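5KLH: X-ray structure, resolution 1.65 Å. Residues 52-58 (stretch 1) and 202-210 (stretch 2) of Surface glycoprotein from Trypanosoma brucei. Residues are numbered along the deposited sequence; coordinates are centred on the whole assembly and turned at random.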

# COMPACT_ATOMS: atom_id res chain seq x y z
N SER A 52 11.88 -18.03 8.48
CA SER A 52 11.04 -17.12 9.26
C SER A 52 11.79 -15.82 9.57
O SER A 52 12.92 -15.85 10.07
N ILE A 53 11.15 -14.69 9.27
CA ILE A 53 11.77 -13.37 9.33
C ILE A 53 11.00 -12.48 10.28
O ILE A 53 9.79 -12.36 10.14
N PRO A 54 11.68 -11.87 11.27
CA PRO A 54 10.96 -11.03 12.24
C PRO A 54 10.43 -9.74 11.63
O PRO A 54 11.02 -9.18 10.71
N SER A 55 9.33 -9.27 12.19
CA SER A 55 8.70 -8.02 11.77
C SER A 55 8.00 -7.50 13.00
O SER A 55 7.41 -8.29 13.75
N VAL A 56 8.07 -6.20 13.24
CA VAL A 56 7.54 -5.64 14.47
C VAL A 56 6.76 -4.37 14.15
O VAL A 56 7.27 -3.50 13.44
N TYR A 57 5.53 -4.28 14.63
CA TYR A 57 4.75 -3.06 14.43
C TYR A 57 3.96 -2.76 15.71
O TYR A 57 3.85 -3.61 16.59
N THR A 58 3.43 -1.56 15.82
CA THR A 58 2.50 -1.29 16.91
C THR A 58 1.13 -1.00 16.30
O THR A 58 1.03 -0.45 15.19
N LEU A 202 1.53 0.60 12.66
CA LEU A 202 2.67 1.49 12.42
C LEU A 202 3.96 0.67 12.38
O LEU A 202 4.31 -0.01 13.35
N TYR A 203 4.63 0.71 11.23
CA TYR A 203 5.92 0.06 11.00
C TYR A 203 7.06 1.06 11.03
O TYR A 203 6.86 2.27 10.82
N SER A 204 8.27 0.55 11.24
CA SER A 204 9.45 1.36 10.97
C SER A 204 9.89 1.12 9.53
O SER A 204 9.62 0.05 8.97
N GLU A 205 10.52 2.13 8.92
CA GLU A 205 10.97 2.05 7.54
C GLU A 205 11.81 0.83 7.23
O GLU A 205 11.72 0.27 6.14
N GLY A 206 12.68 0.44 8.17
CA GLY A 206 13.56 -0.69 7.91
C GLY A 206 12.96 -2.05 8.19
O GLY A 206 13.68 -3.06 8.16
N ASP A 207 11.66 -2.12 8.46
CA ASP A 207 11.05 -3.42 8.76
C ASP A 207 11.13 -4.38 7.59
O ASP A 207 10.96 -3.98 6.44
N PRO A 208 11.38 -5.67 7.86
CA PRO A 208 11.44 -6.63 6.76
C PRO A 208 10.11 -6.76 6.01
O PRO A 208 10.10 -7.16 4.85
N PHE A 209 9.00 -6.43 6.66
CA PHE A 209 7.71 -6.44 5.96
C PHE A 209 7.75 -5.46 4.78
O PHE A 209 7.30 -5.78 3.67
N ILE A 210 8.28 -4.27 5.02
CA ILE A 210 8.36 -3.25 3.98
C ILE A 210 9.41 -3.65 2.94
O ILE A 210 9.16 -3.57 1.74

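Packing of strand 52-58 against residues 202-210, a strand that leads through a type I turn (Ser204 to Asp207) into a helix. In the backbone, Thr58 and Leu202 form an antiparallel hydrogen-bonded pair, Thr58 N donating to Leu202 O (3.0 Å) and Leu202 N to Thr58 O (2.8 Å). Their side chains therefore share one face of the sheet, where Thr58 (chi1 t) brings CG2 to 3.9 Å from CB of Leu202 (chi1 t, chi2 p). On the other face, Tyr57 (chi1 p) and Tyr203 (chi1 m) lie together. Tyr57 CB sits over the Tyr203 ring, 3.7 Å from its centroid and 9° off the normal, a CH-pi contact. The two rings meet obliquely, with centroids 5.1 Å apart and planes at 35°; Tyr57 CD1 approaches Tyr203 OH to 3.5 Å. Ser55 OG lies at the edge of the Tyr203 ring, 3.6 Å from CE2. Among the polar contacts, Asp207 (chi1 t) points toward the strand and fastens it to the start of the helix. Its OD1 accepts from Val56 N (2.9 Å, nearly linear), while its OD2 accepts from Ser55 OG (2.6 Å; Ser55 chi1 t) and also caps the helix by accepting from Phe209 N (2.8 Å). One carboxylate thus ties two successive strand residues to the helix N-terminus. Val56 itself turns its side chain (chi1 t) away. Water 1 bridges the backbones, donating to Val56 O (2.6 Å) and accepting from Ser204 N (2.9 Å), where the strands no longer pair directly. In the apolar contact, Pro208 (C-gamma exo) points toward the strand, its CB 3.5 Å from CG2 of Ile53 (chi1 m, chi2 m), whose far end leads away. Pro208 CG also lies 3.1 Å from Pro54 O, a buried carbonyl oxygen without a hydrogen-bonding partner in the model.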

# COMPACT_ATOMS: atom_id res chain seq x y z
CB SER A 52 10.59 -17.79 10.55
OG SER A 52 9.64 -18.81 10.27
CB ILE A 53 11.79 -12.70 7.93
CG1 ILE A 53 12.34 -13.64 6.86
CG2 ILE A 53 12.53 -11.37 7.98
CD1 ILE A 53 13.78 -13.99 7.03
CB PRO A 54 12.02 -10.72 13.30
CG PRO A 54 13.30 -10.83 12.58
CD PRO A 54 13.12 -11.90 11.53
CB SER A 55 7.73 -8.25 10.60
OG SER A 55 6.93 -7.10 10.33
CB VAL A 56 8.65 -5.32 15.49
CG1 VAL A 56 8.04 -4.71 16.74
CG2 VAL A 56 9.43 -6.57 15.84
CB TYR A 57 3.81 -3.22 13.23
CG TYR A 57 2.86 -4.39 13.31
CD1 TYR A 57 3.24 -5.64 12.84
CD2 TYR A 57 1.58 -4.24 13.82
CE1 TYR A 57 2.37 -6.72 12.91
CE2 TYR A 57 0.71 -5.31 13.89
CZ TYR A 57 1.12 -6.55 13.43
OH TYR A 57 0.25 -7.61 13.50
CB THR A 58 3.00 -0.16 17.81
OG1 THR A 58 2.22 -0.13 19.01
CG2 THR A 58 2.92 1.20 17.12
CB LEU A 202 2.74 2.58 13.50
CG LEU A 202 3.96 3.51 13.45
CD1 LEU A 202 3.87 4.45 12.25
CD2 LEU A 202 4.13 4.30 14.74
CB TYR A 203 5.95 -0.64 9.64
CG TYR A 203 5.07 -1.85 9.58
CD1 TYR A 203 3.71 -1.73 9.33
CD2 TYR A 203 5.59 -3.13 9.78
CE1 TYR A 203 2.89 -2.86 9.29
CE2 TYR A 203 4.78 -4.25 9.74
CZ TYR A 203 3.43 -4.11 9.50
OH TYR A 203 2.61 -5.22 9.46
CB SER A 204 10.59 1.05 11.96
OG SER A 204 11.12 -0.25 11.75
CB GLU A 205 11.79 3.29 7.16
CG GLU A 205 10.99 4.50 6.80
CD GLU A 205 11.85 5.59 6.18
OE1 GLU A 205 13.08 5.66 6.48
OE2 GLU A 205 11.29 6.40 5.42
CB ASP A 207 9.58 -3.27 9.16
CG ASP A 207 9.07 -4.48 9.88
OD1 ASP A 207 9.20 -4.50 11.12
OD2 ASP A 207 8.52 -5.40 9.21
CB PRO A 208 11.80 -7.94 7.47
CG PRO A 208 12.64 -7.49 8.63
CD PRO A 208 11.92 -6.24 9.12
CB PHE A 209 6.57 -6.09 6.93
CG PHE A 209 5.20 -6.06 6.29
CD1 PHE A 209 4.70 -4.90 5.74
CD2 PHE A 209 4.39 -7.19 6.30
CE1 PHE A 209 3.44 -4.86 5.16
CE2 PHE A 209 3.13 -7.16 5.72
CZ PHE A 209 2.66 -5.98 5.16
CB ILE A 210 8.66 -1.87 4.57
CG1 ILE A 210 7.44 -1.36 5.34
CG2 ILE A 210 9.09 -0.90 3.48
CD1 ILE A 210 7.67 -0.08 6.12
O HOH W 1 9.01 -2.06 12.14